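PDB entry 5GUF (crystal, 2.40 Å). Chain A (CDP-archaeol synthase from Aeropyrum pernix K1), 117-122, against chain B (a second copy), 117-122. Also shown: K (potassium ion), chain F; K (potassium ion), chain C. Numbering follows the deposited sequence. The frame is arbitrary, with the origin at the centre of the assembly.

Chain A (117-122) PAPLLD
Chain B, residues 117-122: PAPLLD

Two copies of the segment Pro-Ala-Pro-Leu-Leu-Asp meet across an exact two-fold axis, so each contact either has a symmetry mate or maps onto itself, and one chain's conformation serves for both. From Pro A117 to Leu A120 the backbone is irregular, and a helix begins at Leu A121 and continues beyond the stretch. Phi/psi run -72/132 at Pro A117, -116/88 at Ala A118, -62/151 at Pro A119, 74/-65 at Leu A120, -59/-45 at Leu A121 and -60/-30 at Asp A122. Both prolines are C-gamma endo, and ring closure holds their phi near the observed values. The positive phi of Leu A120, uncommon for a residue with a side chain, marks the sharp turn at the N-cap position.

Within each chain the turn is tied by Asp A122 N to Ala A118 O at 2.8 Å, with a weak bond from Leu A121 N to Pro A119 O at 2.9 Å. Asp A122 folds its side chain back, chi1 -79° (m) and chi2 -14°, bringing OD2 to 2.7 Å from Ala A118 N at a nearly straight 167°. Ala A118 and Asp A122 are thus joined by two hydrogen bonds, one to the backbone and one to the carboxylate. The carboxylate lies out of reach of the partner stretch; OD1 accepts a weak bond from a water at 3.1 Å, and that water also binds a potassium ion, which Asp A122 O approaches at 3.3 Å.

No hydrogen bond crosses between the stretches; the contact is apolar and buries 346 Å² in total. Ala A118 and Ala B118 bring their CA atoms to 5.3 Å, while Leu A120 and Leu B121 lie 6.4 Å apart, CA to CA, as do Leu A121 and Leu B120. The pairs advance together along both chains, which run in the same general sense. The CA-to-CB bond of each alanine points sideways, and Ala A118 CB, the methyl itself, lies 4.2 Å from Pro B119 CD.

Both leucines point toward the partner. Leu A120, chi1 -72° (m) and chi2 -160° (t), packs its CB 4.2 Å from CB of Leu B120, and its CD1 reaches 4.5 Å from Leu B121 CB. Leu A121 adopts chi1 178° (t) and chi2 61° (p), which carries CD2 to 3.5 Å from CG of Pro B119. This snug contact and its mate, Pro A119 CG to Leu B121 CD2, also 3.5 Å, set a branched aliphatic end against a rigid ring. Such groups suit the site because they fill space without needing polar partners. The carbonyl oxygens Pro A119 O and Pro B119 O approach to 3.8 Å without bonding.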

ATOM      1  N   PRO A 117      -0.571   7.996  12.185  1.00 48.43           N
ATOM      2  CA  PRO A 117      -0.009   7.087  11.164  1.00 52.93           C
ATOM      3  C   PRO A 117      -1.056   6.536  10.205  1.00 49.97           C
ATOM      4  O   PRO A 117      -2.115   6.069  10.624  1.00 50.51           O
ATOM      5  CB  PRO A 117       0.616   5.962  11.999  1.00 42.97           C
ATOM      6  CG  PRO A 117      -0.167   5.985  13.295  1.00 44.52           C
ATOM      7  CD  PRO A 117      -0.534   7.413  13.538  1.00 41.37           C
ATOM      8  N   ALA A 118      -0.746   6.600   8.908  1.00 47.03           N
ATOM      9  CA  ALA A 118      -1.435   5.828   7.873  1.00 43.71           C
ATOM     10  C   ALA A 118      -0.401   4.884   7.276  1.00 42.68           C
ATOM     11  O   ALA A 118       0.267   5.233   6.289  1.00 39.35           O
ATOM     12  CB  ALA A 118      -2.038   6.732   6.804  1.00 36.91           C
ATOM     13  N   PRO A 119      -0.217   3.691   7.847  1.00 45.89           N
ATOM     14  CA  PRO A 119       0.862   2.815   7.374  1.00 48.52           C
ATOM     15  C   PRO A 119       0.650   2.437   5.914  1.00 47.43           C
ATOM     16  O   PRO A 119      -0.481   2.396   5.419  1.00 49.45           O
ATOM     17  CB  PRO A 119       0.758   1.595   8.297  1.00 40.08           C
ATOM     18  CG  PRO A 119      -0.677   1.540   8.640  1.00 41.16           C
ATOM     19  CD  PRO A 119      -1.116   2.987   8.773  1.00 43.34           C
ATOM     20  N   LEU A 120       1.762   2.186   5.226  1.00 41.14           N
ATOM     21  CA  LEU A 120       1.793   2.028   3.774  1.00 47.46           C
ATOM     22  C   LEU A 120       1.637   3.378   3.079  1.00 42.15           C
ATOM     23  O   LEU A 120       2.571   3.826   2.413  1.00 39.84           O
ATOM     24  CB  LEU A 120       0.734   1.039   3.285  1.00 36.99           C
ATOM     25  CG  LEU A 120       0.999  -0.437   3.585  1.00 51.18           C
ATOM     26  CD1 LEU A 120       0.156  -1.299   2.645  1.00 47.12           C
ATOM     27  CD2 LEU A 120       2.507  -0.814   3.513  1.00 38.42           C
ATOM     28  N   LEU A 121       0.484   4.042   3.230  1.00 39.73           N
ATOM     29  CA  LEU A 121       0.280   5.317   2.542  1.00 36.48           C
ATOM     30  C   LEU A 121       1.335   6.350   2.938  1.00 41.31           C
ATOM     31  O   LEU A 121       1.882   7.043   2.073  1.00 39.83           O
ATOM     32  CB  LEU A 121      -1.126   5.856   2.820  1.00 36.66           C
ATOM     33  CG  LEU A 121      -1.478   7.218   2.195  1.00 44.87           C
ATOM     34  CD1 LEU A 121      -1.407   7.176   0.653  1.00 47.53           C
ATOM     35  CD2 LEU A 121      -2.839   7.732   2.646  1.00 43.01           C
ATOM     36  N   ASP A 122       1.635   6.465   4.243  1.00 36.29           N
ATOM     37  CA  ASP A 122       2.647   7.414   4.712  1.00 40.30           C
ATOM     38  C   ASP A 122       4.020   7.129   4.109  1.00 43.52           C
ATOM     39  O   ASP A 122       4.836   8.042   3.960  1.00 40.60           O
ATOM     40  CB  ASP A 122       2.765   7.366   6.240  1.00 37.72           C
ATOM     41  CG  ASP A 122       1.655   8.137   6.955  1.00 48.95           C
ATOM     42  OD1 ASP A 122       0.941   8.918   6.290  1.00 43.22           O
ATOM     43  OD2 ASP A 122       1.486   7.930   8.186  1.00 45.78           O
TER
ATOM     44  N   PRO B 117      -9.889   4.501   9.730  1.00 48.43           N
ATOM     45  CA  PRO B 117      -9.341   4.083   8.423  1.00 52.93           C
ATOM     46  C   PRO B 117      -7.818   4.066   8.386  1.00 49.97           C
ATOM     47  O   PRO B 117      -7.163   5.016   8.815  1.00 50.51           O
ATOM     48  CB  PRO B 117      -9.901   5.130   7.453  1.00 42.97           C
ATOM     49  CG  PRO B 117     -10.152   6.343   8.325  1.00 44.52           C
ATOM     50  CD  PRO B 117     -10.543   5.820   9.669  1.00 41.37           C
ATOM     51  N   ALA B 118      -7.262   2.968   7.869  1.00 47.03           N
ATOM     52  CA  ALA B 118      -5.868   2.897   7.428  1.00 43.71           C
ATOM     53  C   ALA B 118      -5.901   2.645   5.928  1.00 42.68           C
ATOM     54  O   ALA B 118      -5.889   1.483   5.489  1.00 39.35           O
ATOM     55  CB  ALA B 118      -5.102   1.798   8.155  1.00 36.91           C
ATOM     56  N   PRO B 119      -5.964   3.693   5.103  1.00 45.89           N
ATOM     57  CA  PRO B 119      -6.129   3.477   3.660  1.00 48.52           C
ATOM     58  C   PRO B 119      -4.949   2.699   3.093  1.00 47.43           C
ATOM     59  O   PRO B 119      -3.831   2.756   3.615  1.00 49.45           O
ATOM     60  CB  PRO B 119      -6.195   4.900   3.093  1.00 40.08           C
ATOM     61  CG  PRO B 119      -5.373   5.687   4.034  1.00 41.16           C
ATOM     62  CD  PRO B 119      -5.651   5.098   5.404  1.00 43.34           C
ATOM     63  N   LEU B 120      -5.223   1.950   2.027  1.00 41.14           N
ATOM     64  CA  LEU B 120      -4.298   0.964   1.474  1.00 47.46           C
ATOM     65  C   LEU B 120      -4.233  -0.276   2.360  1.00 42.15           C
ATOM     66  O   LEU B 120      -4.641  -1.353   1.924  1.00 39.84           O
ATOM     67  CB  LEU B 120      -2.902   1.551   1.257  1.00 36.99           C
ATOM     68  CG  LEU B 120      -2.756   2.536   0.097  1.00 51.18           C
ATOM     69  CD1 LEU B 120      -1.280   2.643  -0.289  1.00 47.12           C
ATOM     70  CD2 LEU B 120      -3.645   2.174  -1.128  1.00 38.42           C
ATOM     71  N   LEU B 121      -3.744  -0.147   3.600  1.00 39.73           N
ATOM     72  CA  LEU B 121      -3.624  -1.321   4.464  1.00 36.48           C
ATOM     73  C   LEU B 121      -4.975  -2.001   4.688  1.00 41.31           C
ATOM     74  O   LEU B 121      -5.073  -3.231   4.612  1.00 39.83           O
ATOM     75  CB  LEU B 121      -2.991  -0.938   5.804  1.00 36.66           C
ATOM     76  CG  LEU B 121      -2.835  -2.066   6.841  1.00 44.87           C
ATOM     77  CD1 LEU B 121      -1.922  -3.198   6.322  1.00 47.53           C
ATOM     78  CD2 LEU B 121      -2.331  -1.556   8.185  1.00 43.01           C
ATOM     79  N   ASP B 122      -6.030  -1.214   4.964  1.00 36.29           N
ATOM     80  CA  ASP B 122      -7.365  -1.777   5.174  1.00 40.30           C
ATOM     81  C   ASP B 122      -7.865  -2.535   3.947  1.00 43.52           C
ATOM     82  O   ASP B 122      -8.670  -3.461   4.073  1.00 40.60           O
ATOM     83  CB  ASP B 122      -8.372  -0.668   5.506  1.00 37.72           C
ATOM     84  CG  ASP B 122      -8.297  -0.202   6.960  1.00 48.95           C
ATOM     85  OD1 ASP B 122      -7.658  -0.894   7.781  1.00 43.22           O
ATOM     86  OD2 ASP B 122      -8.861   0.882   7.266  1.00 45.78           O
TER
HETATM   87  K     K F 205       4.375  11.273   4.583  1.00 64.36           K
HETATM   88  K     K C 205      -9.859  -4.720   6.908  1.00 64.36           K
HETATM   89  O   HOH W   1       2.633  11.464   6.907  1.00 50.26           O
HETATM   90  O   HOH W   2     -10.125  -2.514   8.788  1.00 50.26           O
HETATM   91  O   HOH W   3       6.096  10.980   2.720  1.00 53.02           O
HETATM   92  O   HOH W   4       1.829  12.522   3.495  1.00 44.14           O
HETATM   93  O   HOH W   5      -7.830  -5.353   9.078  1.00 44.14           O